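Local coordinates for ABC transporter, ATP binding protein (Sulfolobus solfataricus, PDB 1OXX) that hydrolyses ATP to energise glucose uptake, serving as the nucleotide-binding subunit of a membrane-spanning ABC transporter, at residues Val18-Asn23 against Lys44-Arg49; Met48-Gly53 against Gly60-Asp65; Gly259-Pro264 against Glu322-Tyr327. The protein carries 1 engineered substitution. One frame throughout, in Å; residues are numbered along the deposited sequence. Where two conformers were deposited one is given.

Interaction 1 (Val18-Asn23 against Lys44-Arg49); sequences VVALDN and KTTFMR
Thr46 turns its OG1 back onto its own helix, where it is hydrogen-bonded to Ala42 O, and gives its methyl to Ala20 and Leu21. One torsion does both jobs: with chi1 at -68° the hydroxyl sits beside the backbone N, and CG2, opposite that N, stands out from the helix. CG2 lies 4.2 Å from Leu21 CD1 and 4.4 Å from Ala20 CB, so the polar branch is satisfied within the helix and the face offered to the strand is apolar. On the strand side Leu21 makes the larger contribution. Its CD1 is anti to CA (chi2 170°) and comes against the helix backbone, 3.9 Å from Phe47 CA and 4.0 Å from Phe47 N. The same methyl is 4.1 Å from Phe47 CB and meets the Phe47 ring at its edge, near the ring plane, rather than over a face. Phe47 has CG anti to its N, which carries the ring outward from the helix, where it packs on Leu195 of strand 193-198. Ala20 and Leu21 both point at the helix, although they are consecutive, because they lie together opposite Lys11 in a classic beta bulge; their backbones are both hydrogen-bonded to Lys11. Lys44 points away from this contact, its NZ hydrogen-bonded to Gly38 O, while Thr45 OG1 is bonded to Asp165 OD2. The helix thus has one apolar flank against the antiparallel sheet; Lys44 and Thr45 end the Walker A P-loop and Thr46 follows in the helix it leads into, all three inferred to bind ATP, as in ABC ATPases.

Interaction 2 (Met48-Gly53 against Gly60-Asp65); sequences MRIIAG and GELYFD
Leu62 and Phe64 of the strand press into the last turn of the helix, each meeting side chain and backbone. This is the tight part: Leu62 CD2 lies 3.3 Å from Ile50 O, and Phe64 CZ brings the ring edge to 3.4 Å from Ile51 O, which sits near the ring plane. Both oxygens accept hydrogen bonds from Arg82 NH1, which satisfies these buried acceptors, and Arg82 makes a cation-pi contact with Phe64. Methyl contacts belong to it too. Leu62, with CG anti to its N (chi1 179°), meets Ile51 at about a right angle, CD1 to CD1 at 3.8 Å, while its CD2 is 4.1 Å from Ile50 CG2. Ile51 CG2 approaches Phe64 CZ at the same distance. By contrast, the partly exposed Glu61 and Tyr63 make no contact with the helix; Glu61 OE2 is hydrogen-bonded to Asn72 ND2. Gly53, with positive phi, ends the helix in a Schellman motif. The axes of helix 48-52 and strand 61-64 approach to 10.1 Å, at 53° between their N-to-C directions. The strand runs between strands 4-13 and 67-71 of an antiparallel sheet; Leu62 also packs on Ile4 and Val69, Phe64 on Leu161 of strand 161-165.

Interaction 3 (Gly259-Pro264 against Glu322-Tyr327); sequences GSLRFP and EEIFTY
Leu261 and Ile324 both hold chi1 near -60° (-61° and -70°) and continue almost straight through chi2, which sends a terminal methyl from each toward the other strand. They meet tip to tip, Leu261 CD1 to Ile324 CD1 at 3.7 Å. The other branches, Leu261 CD2 and Ile324 CG2, lie well back from this meeting point, so a single methyl from each residue makes the approach. Phe263, two residues along from Leu261 and on the same face of its strand, completes the group. Its ring comes in corner first: CZ leads, 4.3 Å from Ile324 CD1, and that methyl lies at the ring edge, near its plane. Within the strand the Phe263 ring also lies beside Leu261, CE1 being 4.1 Å from Leu261 CD1, so the Ile324 methyl meets the junction of the two side chains. The contact joins two five-stranded antiparallel sheets of the C-terminal domain, of unknown function; segment 322-327 belongs to a part probably related to OB-type folds. Strand 261-263 is outermost in its sheet and strand 324-328 in the other, yet a backbone hydrogen bond between Arg262 and Val296 ties the former to the second sheet. Their facing side chains are buried between the sheets. The contact buries 73 Å², contributed by Leu261, Phe263 and Ile324. Pro317 packs on Leu261, while Val296 and Ile258 pack on Phe263. The alternate residue Phe325 faces elsewhere and makes a cation-pi contact with Arg312. Near the start of 259-264, Ser260 OG is hydrogen-bonded to Lys298 O and Leu318 N.

Overall arrangement
Interactions 1 and 2 share helix 41-52 and both set it against the same antiparallel sheet, one on strand 18-28 and the other on strand 61-64. Their centres are about 11 Å apart, and they join through packing of Leu21 CD1 on Ile50 CD1 at 4.0 Å. Interaction 3 stands apart in the C-terminal domain, its centre about 37 Å from that of interaction 1 and about 45 Å from that of interaction 2. All three are buried and lack cross-segment hydrogen bonds. Side chains lie against helix backbone in interaction 1, where the inferred ATP-binding Thr46 takes part, and in interaction 2, which adds contacts to arginine-held carbonyls; interaction 3 is sheet against sheet, side chains alone.

Interaction 1 (Val18-Asn23 against Lys44-Arg49)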
loop_
_atom_site.group_PDB
_atom_site.type_symbol
_atom_site.label_atom_id
_atom_site.label_comp_id
_atom_site.label_asym_id
_atom_site.label_seq_id
_atom_site.Cartn_x
_atom_site.Cartn_y
_atom_site.Cartn_z
ATOM N N VAL A 18 10.563 13.069 18.266
ATOM C CA VAL A 18 9.795 12.232 17.355
ATOM C C VAL A 18 10.748 11.408 16.498
ATOM O O VAL A 18 11.644 11.959 15.860
ATOM C CB VAL A 18 8.929 13.096 16.434
ATOM C CG1 VAL A 18 8.325 12.247 15.328
ATOM C CG2 VAL A 18 7.855 13.811 17.242
ATOM N N VAL A 19 10.576 10.091 16.514
ATOM C CA VAL A 19 11.390 9.186 15.716
ATOM C C VAL A 19 10.508 8.642 14.603
ATOM O O VAL A 19 9.697 7.739 14.817
ATOM C CB VAL A 19 11.975 8.058 16.561
ATOM C CG1 VAL A 19 12.795 7.123 15.686
ATOM C CG2 VAL A 19 12.832 8.631 17.686
ATOM N N ALA A 20 10.652 9.233 13.427
ATOM C CA ALA A 20 9.798 8.895 12.296
ATOM C C ALA A 20 10.193 7.575 11.646
ATOM O O ALA A 20 9.339 6.830 11.146
ATOM C CB ALA A 20 9.837 10.016 11.274
ATOM N N LEU A 21 11.497 7.319 11.608
ATOM C CA LEU A 21 12.036 6.065 11.106
ATOM C C LEU A 21 13.114 5.597 12.063
ATOM O O LEU A 21 13.988 6.383 12.464
ATOM C CB LEU A 21 12.634 6.227 9.707
ATOM C CG LEU A 21 11.703 6.678 8.595
ATOM C CD1 LEU A 21 12.537 7.020 7.377
ATOM C CD2 LEU A 21 10.683 5.610 8.280
ATOM N N ASP A 22 13.063 4.311 12.388
ATOM C CA ASP A 22 13.956 3.715 13.372
ATOM C C ASP A 22 14.718 2.513 12.800
ATOM O O ASP A 22 14.163 1.421 12.670
ATOM C CB ASP A 22 13.151 3.293 14.604
ATOM C CG ASP A 22 14.022 2.858 15.738
ATOM O OD1 ASP A 22 13.494 2.716 16.864
ATOM O OD2 ASP A 22 15.233 2.625 15.609
ATOM N N ASN A 23 15.979 2.736 12.429
ATOM C CA ASN A 23 16.876 1.684 11.939
ATOM C C ASN A 23 16.292 0.792 10.845
ATOM O O ASN A 23 16.219 -0.434 10.978
ATOM C CB ASN A 23 17.375 0.831 13.094
ATOM C CG ASN A 23 18.834 0.496 12.954
ATOM O OD1 ASN A 23 19.693 1.344 13.187
ATOM N ND2 ASN A 23 19.128 -0.737 12.550
ATOM N N LYS A 44 5.798 7.237 6.075
ATOM C CA LYS A 44 6.018 6.673 4.754
ATOM C C LYS A 44 6.528 7.751 3.808
ATOM O O LYS A 44 7.405 7.485 2.996
ATOM C CB LYS A 44 4.728 6.081 4.197
ATOM C CG LYS A 44 4.249 4.836 4.909
ATOM C CD LYS A 44 2.936 4.321 4.293
ATOM C CE LYS A 44 1.761 5.241 4.632
ATOM N NZ LYS A 44 0.435 4.574 4.445
ATOM N N THR A 45 5.960 8.950 3.881
ATOM C CA THR A 45 6.397 10.039 3.025
ATOM C C THR A 45 7.805 10.460 3.419
ATOM O O THR A 45 8.605 10.817 2.547
ATOM C CB THR A 45 5.404 11.217 3.108
ATOM O OG1 THR A 45 4.222 10.872 2.377
ATOM C CG2 THR A 45 5.954 12.466 2.436
ATOM N N THR A 46 8.110 10.415 4.714
ATOM C CA THR A 46 9.471 10.719 5.150
ATOM C C THR A 46 10.441 9.745 4.485
ATOM O O THR A 46 11.469 10.143 3.941
ATOM C CB THR A 46 9.574 10.648 6.657
ATOM O OG1 THR A 46 8.808 11.724 7.223
ATOM C CG2 THR A 46 11.021 10.893 7.136
ATOM N N PHE A 47 10.120 8.462 4.525
ATOM C CA PHE A 47 10.949 7.465 3.856
ATOM C C PHE A 47 11.097 7.802 2.378
ATOM O O PHE A 47 12.194 7.803 1.831
ATOM C CB PHE A 47 10.332 6.070 3.999
ATOM C CG PHE A 47 11.138 4.973 3.358
ATOM C CD1 PHE A 47 12.278 4.482 3.969
ATOM C CD2 PHE A 47 10.756 4.427 2.149
ATOM C CE1 PHE A 47 13.024 3.463 3.377
ATOM C CE2 PHE A 47 11.496 3.410 1.566
ATOM C CZ PHE A 47 12.629 2.933 2.179
ATOM N N MET A 48 9.990 8.126 1.733
ATOM C CA MET A 48 10.049 8.405 0.320
ATOM C C MET A 48 10.904 9.630 0.012
ATOM O O MET A 48 11.636 9.676 -0.987
ATOM C CB MET A 48 8.636 8.601 -0.223
ATOM C CG MET A 48 8.638 8.819 -1.737
ATOM S SD MET A 48 7.480 7.859 -2.716
ATOM C CE MET A 48 8.412 6.378 -2.928
ATOM N N ARG A 49 10.782 10.649 0.858
ATOM C CA ARG A 49 11.548 11.870 0.674
ATOM C C ARG A 49 13.045 11.595 0.831
ATOM O O ARG A 49 13.866 12.212 0.157
ATOM C CB ARG A 49 11.083 12.947 1.661
ATOM C CG ARG A 49 9.772 13.586 1.261
ATOM C CD ARG A 49 9.204 14.552 2.275
ATOM N NE ARG A 49 9.956 15.793 2.395
ATOM C CZ ARG A 49 9.843 16.811 1.557
ATOM N NH1 ARG A 49 9.005 16.742 0.540
ATOM N NH2 ARG A 49 10.557 17.913 1.750
#

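Interaction 2 (Met48-Gly53 against Gly60-Asp65)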
loop_
_atom_site.group_PDB
_atom_site.type_symbol
_atom_site.label_atom_id
_atom_site.label_comp_id
_atom_site.label_asym_id
_atom_site.label_seq_id
_atom_site.Cartn_x
_atom_site.Cartn_y
_atom_site.Cartn_z
ATOM N N MET A 48 9.990 8.126 1.733
ATOM C CA MET A 48 10.049 8.405 0.320
ATOM C C MET A 48 10.904 9.630 0.012
ATOM O O MET A 48 11.636 9.676 -0.987
ATOM C CB MET A 48 8.636 8.601 -0.223
ATOM C CG MET A 48 8.638 8.819 -1.737
ATOM S SD MET A 48 7.480 7.859 -2.716
ATOM C CE MET A 48 8.412 6.378 -2.928
ATOM N N ARG A 49 10.782 10.649 0.858
ATOM C CA ARG A 49 11.548 11.870 0.674
ATOM C C ARG A 49 13.045 11.595 0.831
ATOM O O ARG A 49 13.866 12.212 0.157
ATOM C CB ARG A 49 11.083 12.947 1.661
ATOM C CG ARG A 49 9.772 13.586 1.261
ATOM C CD ARG A 49 9.204 14.552 2.275
ATOM N NE ARG A 49 9.956 15.793 2.395
ATOM C CZ ARG A 49 9.843 16.811 1.557
ATOM N NH1 ARG A 49 9.005 16.742 0.540
ATOM N NH2 ARG A 49 10.557 17.913 1.750
ATOM N N ILE A 50 13.395 10.665 1.716
ATOM C CA ILE A 50 14.793 10.291 1.874
ATOM C C ILE A 50 15.283 9.561 0.625
ATOM O O ILE A 50 16.399 9.810 0.144
ATOM C CB ILE A 50 14.988 9.478 3.159
ATOM C CG1 ILE A 50 14.909 10.420 4.350
ATOM C CG2 ILE A 50 16.317 8.760 3.151
ATOM C CD1 ILE A 50 14.923 9.741 5.702
ATOM N N ILE A 51 14.483 8.642 0.089
ATOM C CA ILE A 51 14.895 7.984 -1.159
ATOM C C ILE A 51 15.022 9.015 -2.293
ATOM O O ILE A 51 15.929 8.911 -3.111
ATOM C CB ILE A 51 13.914 6.851 -1.558
ATOM C CG1 ILE A 51 13.724 5.848 -0.423
ATOM C CG2 ILE A 51 14.390 6.164 -2.823
ATOM C CD1 ILE A 51 14.996 5.204 0.071
ATOM N N ALA A 52 14.134 10.003 -2.328
ATOM C CA ALA A 52 14.175 11.008 -3.399
ATOM C C ALA A 52 15.339 11.973 -3.250
ATOM O O ALA A 52 15.841 12.510 -4.232
ATOM C CB ALA A 52 12.875 11.778 -3.450
ATOM N N GLY A 53 15.778 12.198 -2.021
ATOM C CA GLY A 53 16.844 13.148 -1.770
ATOM C C GLY A 53 16.291 14.503 -1.341
ATOM O O GLY A 53 17.031 15.483 -1.262
ATOM N N GLY A 60 22.494 6.783 9.705
ATOM C CA GLY A 60 22.442 5.740 8.698
ATOM C C GLY A 60 22.831 6.226 7.310
ATOM O O GLY A 60 23.078 7.411 7.083
ATOM N N GLU A 61 22.816 5.299 6.361
ATOM C CA GLU A 61 23.314 5.560 5.021
ATOM C C GLU A 61 22.384 5.042 3.928
ATOM O O GLU A 61 21.686 4.051 4.118
ATOM C CB GLU A 61 24.682 4.892 4.874
ATOM C CG GLU A 61 25.702 5.360 5.915
ATOM C CD GLU A 61 25.629 4.598 7.233
ATOM O OE1 GLU A 61 25.459 3.358 7.211
ATOM O OE2 GLU A 61 25.759 5.239 8.298
ATOM N N LEU A 62 22.428 5.701 2.776
ATOM C CA LEU A 62 21.622 5.319 1.626
ATOM C C LEU A 62 22.511 5.255 0.399
ATOM O O LEU A 62 23.237 6.203 0.132
ATOM C CB LEU A 62 20.521 6.353 1.423
ATOM C CG LEU A 62 19.577 6.144 0.233
ATOM C CD1 LEU A 62 18.769 4.881 0.418
ATOM C CD2 LEU A 62 18.657 7.341 0.048
ATOM N N TYR A 63 22.466 4.135 -0.317
ATOM C CA TYR A 63 23.277 3.925 -1.512
ATOM C C TYR A 63 22.397 3.652 -2.724
ATOM O O TYR A 63 21.408 2.933 -2.618
ATOM C CB TYR A 63 24.205 2.713 -1.333
ATOM C CG TYR A 63 25.174 2.840 -0.195
ATOM C CD1 TYR A 63 24.785 2.552 1.102
ATOM C CD2 TYR A 63 26.483 3.249 -0.410
ATOM C CE1 TYR A 63 25.667 2.661 2.143
ATOM C CE2 TYR A 63 27.370 3.360 0.638
ATOM C CZ TYR A 63 26.945 3.069 1.908
ATOM O OH TYR A 63 27.811 3.168 2.983
ATOM N N PHE A 64 22.794 4.190 -3.871
ATOM C CA PHE A 64 22.181 3.872 -5.161
ATOM C C PHE A 64 23.294 3.150 -5.891
ATOM O O PHE A 64 24.338 3.738 -6.154
ATOM C CB PHE A 64 21.766 5.146 -5.919
ATOM C CG PHE A 64 20.429 5.713 -5.508
ATOM C CD1 PHE A 64 19.978 5.676 -4.203
ATOM C CD2 PHE A 64 19.620 6.321 -6.459
ATOM C CE1 PHE A 64 18.732 6.243 -3.860
ATOM C CE2 PHE A 64 18.381 6.849 -6.113
ATOM C CZ PHE A 64 17.951 6.818 -4.809
ATOM N N ASP A 65 23.088 1.867 -6.174
ATOM C CA ASP A 65 24.177 1.002 -6.639
ATOM C C ASP A 65 25.263 1.082 -5.541
ATOM O O ASP A 65 24.920 0.850 -4.380
ATOM C CB ASP A 65 24.603 1.373 -8.047
ATOM C CG ASP A 65 23.555 0.981 -9.084
ATOM O OD1 ASP A 65 22.712 0.082 -8.810
ATOM O OD2 ASP A 65 23.504 1.518 -10.208
#

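Interaction 3 (Gly259-Pro264 against Glu322-Tyr327)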
loop_
_atom_site.group_PDB
_atom_site.type_symbol
_atom_site.label_atom_id
_atom_site.label_comp_id
_atom_site.label_asym_id
_atom_site.label_seq_id
_atom_site.Cartn_x
_atom_site.Cartn_y
_atom_site.Cartn_z
ATOM N N GLY A 259 -17.450 -16.049 23.865
ATOM C CA GLY A 259 -18.874 -16.255 23.998
ATOM C C GLY A 259 -19.244 -17.618 23.449
ATOM O O GLY A 259 -18.665 -18.639 23.824
ATOM N N SER A 260 -20.201 -17.632 22.540
ATOM C CA SER A 260 -20.673 -18.875 21.940
ATOM C C SER A 260 -19.807 -19.366 20.766
ATOM O O SER A 260 -20.190 -20.301 20.065
ATOM C CB SER A 260 -22.104 -18.684 21.465
ATOM O OG SER A 260 -22.190 -17.586 20.581
ATOM N N LEU A 261 -18.680 -18.717 20.512
ATOM C CA LEU A 261 -17.770 -19.210 19.503
ATOM C C LEU A 261 -16.544 -19.833 20.150
ATOM O O LEU A 261 -16.101 -19.415 21.229
ATOM C CB LEU A 261 -17.321 -18.077 18.585
ATOM C CG LEU A 261 -18.401 -17.351 17.797
ATOM C CD1 LEU A 261 -17.727 -16.355 16.857
ATOM C CD2 LEU A 261 -19.263 -18.313 17.014
ATOM N N ARG A 262 -15.997 -20.838 19.475
ATOM C CA ARG A 262 -14.782 -21.505 19.905
ATOM C C ARG A 262 -13.940 -21.847 18.678
ATOM O O ARG A 262 -14.372 -22.635 17.827
ATOM C CB ARG A 262 -15.093 -22.760 20.710
ATOM C CG ARG A 262 -13.889 -23.274 21.484
ATOM C CD ARG A 262 -14.253 -24.302 22.538
ATOM N NE ARG A 262 -14.905 -25.455 21.933
ATOM C CZ ARG A 262 -15.605 -26.347 22.601
ATOM N NH1 ARG A 262 -15.763 -26.227 23.916
ATOM N NH2 ARG A 262 -16.153 -27.364 21.954
ATOM N N PHE A 263 -12.743 -21.259 18.598
ATOM C CA PHE A 263 -11.829 -21.445 17.471
ATOM C C PHE A 263 -10.794 -22.479 17.843
ATOM O O PHE A 263 -10.187 -22.379 18.897
ATOM C CB PHE A 263 -11.138 -20.121 17.138
ATOM C CG PHE A 263 -12.067 -19.098 16.587
ATOM C CD1 PHE A 263 -12.830 -18.315 17.433
ATOM C CD2 PHE A 263 -12.197 -18.929 15.221
ATOM C CE1 PHE A 263 -13.708 -17.373 16.910
ATOM C CE2 PHE A 263 -13.067 -17.978 14.706
ATOM C CZ PHE A 263 -13.825 -17.213 15.566
ATOM N N PRO A 264 -10.614 -23.481 16.986
ATOM C CA PRO A 264 -9.716 -24.612 17.283
ATOM C C PRO A 264 -8.239 -24.336 17.070
ATOM O O PRO A 264 -7.545 -24.974 16.262
ATOM C CB PRO A 264 -10.219 -25.696 16.327
ATOM C CG PRO A 264 -10.757 -24.960 15.203
ATOM C CD PRO A 264 -11.344 -23.676 15.725
ATOM N N GLU A 322 -17.936 -8.892 20.929
ATOM C CA GLU A 322 -16.960 -8.983 19.836
ATOM C C GLU A 322 -17.709 -9.151 18.534
ATOM O O GLU A 322 -18.734 -9.810 18.488
ATOM C CB GLU A 322 -16.009 -10.157 20.044
ATOM C CG GLU A 322 -15.167 -10.070 21.305
ATOM C CD GLU A 322 -14.151 -8.948 21.261
ATOM O OE1 GLU A 322 -14.306 -7.956 22.002
ATOM O OE2 GLU A 322 -13.192 -9.062 20.485
ATOM N N GLU A 323 -17.190 -8.544 17.478
ATOM C CA GLU A 323 -17.874 -8.576 16.189
ATOM C C GLU A 323 -17.133 -9.342 15.109
ATOM O O GLU A 323 -15.900 -9.405 15.080
ATOM C CB GLU A 323 -18.081 -7.157 15.682
ATOM C CG GLU A 323 -18.995 -6.307 16.545
ATOM C CD GLU A 323 -19.074 -4.863 16.083
ATOM O OE1 GLU A 323 -18.333 -4.465 15.153
ATOM O OE2 GLU A 323 -19.877 -4.109 16.669
ATOM N N ILE A 324 -17.922 -9.924 14.210
ATOM C CA ILE A 324 -17.418 -10.534 13.000
ATOM C C ILE A 324 -18.327 -10.065 11.864
ATOM O O ILE A 324 -19.571 -10.177 11.933
ATOM C CB ILE A 324 -17.451 -12.052 13.058
ATOM C CG1 ILE A 324 -16.423 -12.585 14.048
ATOM C CG2 ILE A 324 -17.200 -12.617 11.689
ATOM C CD1 ILE A 324 -16.484 -14.093 14.156
ATOM N N PHE A 325 -17.715 -9.493 10.836
ATOM C CA PHE A 325 -18.461 -9.177 9.627
ATOM C C PHE A 325 -17.999 -10.021 8.458
ATOM O O PHE A 325 -16.851 -10.510 8.396
ATOM C CB PHE A 325 -18.422 -7.683 9.265
ATOM C CG PHE A 325 -17.073 -7.179 8.851
ATOM C CD1 PHE A 325 -16.685 -7.193 7.528
ATOM C CD2 PHE A 325 -16.188 -6.704 9.797
ATOM C CE1 PHE A 325 -15.421 -6.738 7.162
ATOM C CE2 PHE A 325 -14.935 -6.256 9.436
ATOM C CZ PHE A 325 -14.561 -6.268 8.114
ATOM N N THR A 326 -18.925 -10.213 7.536
ATOM C CA THR A 326 -18.667 -10.945 6.320
ATOM C C THR A 326 -19.598 -10.389 5.239
ATOM O O THR A 326 -20.513 -9.616 5.537
ATOM C CB THR A 326 -18.901 -12.446 6.537
ATOM O OG1 THR A 326 -18.438 -13.164 5.390
ATOM C CG2 THR A 326 -20.376 -12.762 6.606
ATOM N N TYR A 327 -19.360 -10.750 3.984
ATOM C CA TYR A 327 -20.153 -10.239 2.867
ATOM C C TYR A 327 -20.979 -11.342 2.240
ATOM O O TYR A 327 -20.520 -12.467 2.081
ATOM C CB TYR A 327 -19.275 -9.586 1.798
ATOM C CG TYR A 327 -18.494 -8.424 2.295
ATOM C CD1 TYR A 327 -17.165 -8.566 2.687
ATOM C CD2 TYR A 327 -19.078 -7.168 2.393
ATOM C CE1 TYR A 327 -16.463 -7.500 3.161
ATOM C CE2 TYR A 327 -18.380 -6.085 2.889
ATOM C CZ TYR A 327 -17.063 -6.258 3.264
ATOM O OH TYR A 327 -16.349 -5.182 3.742
#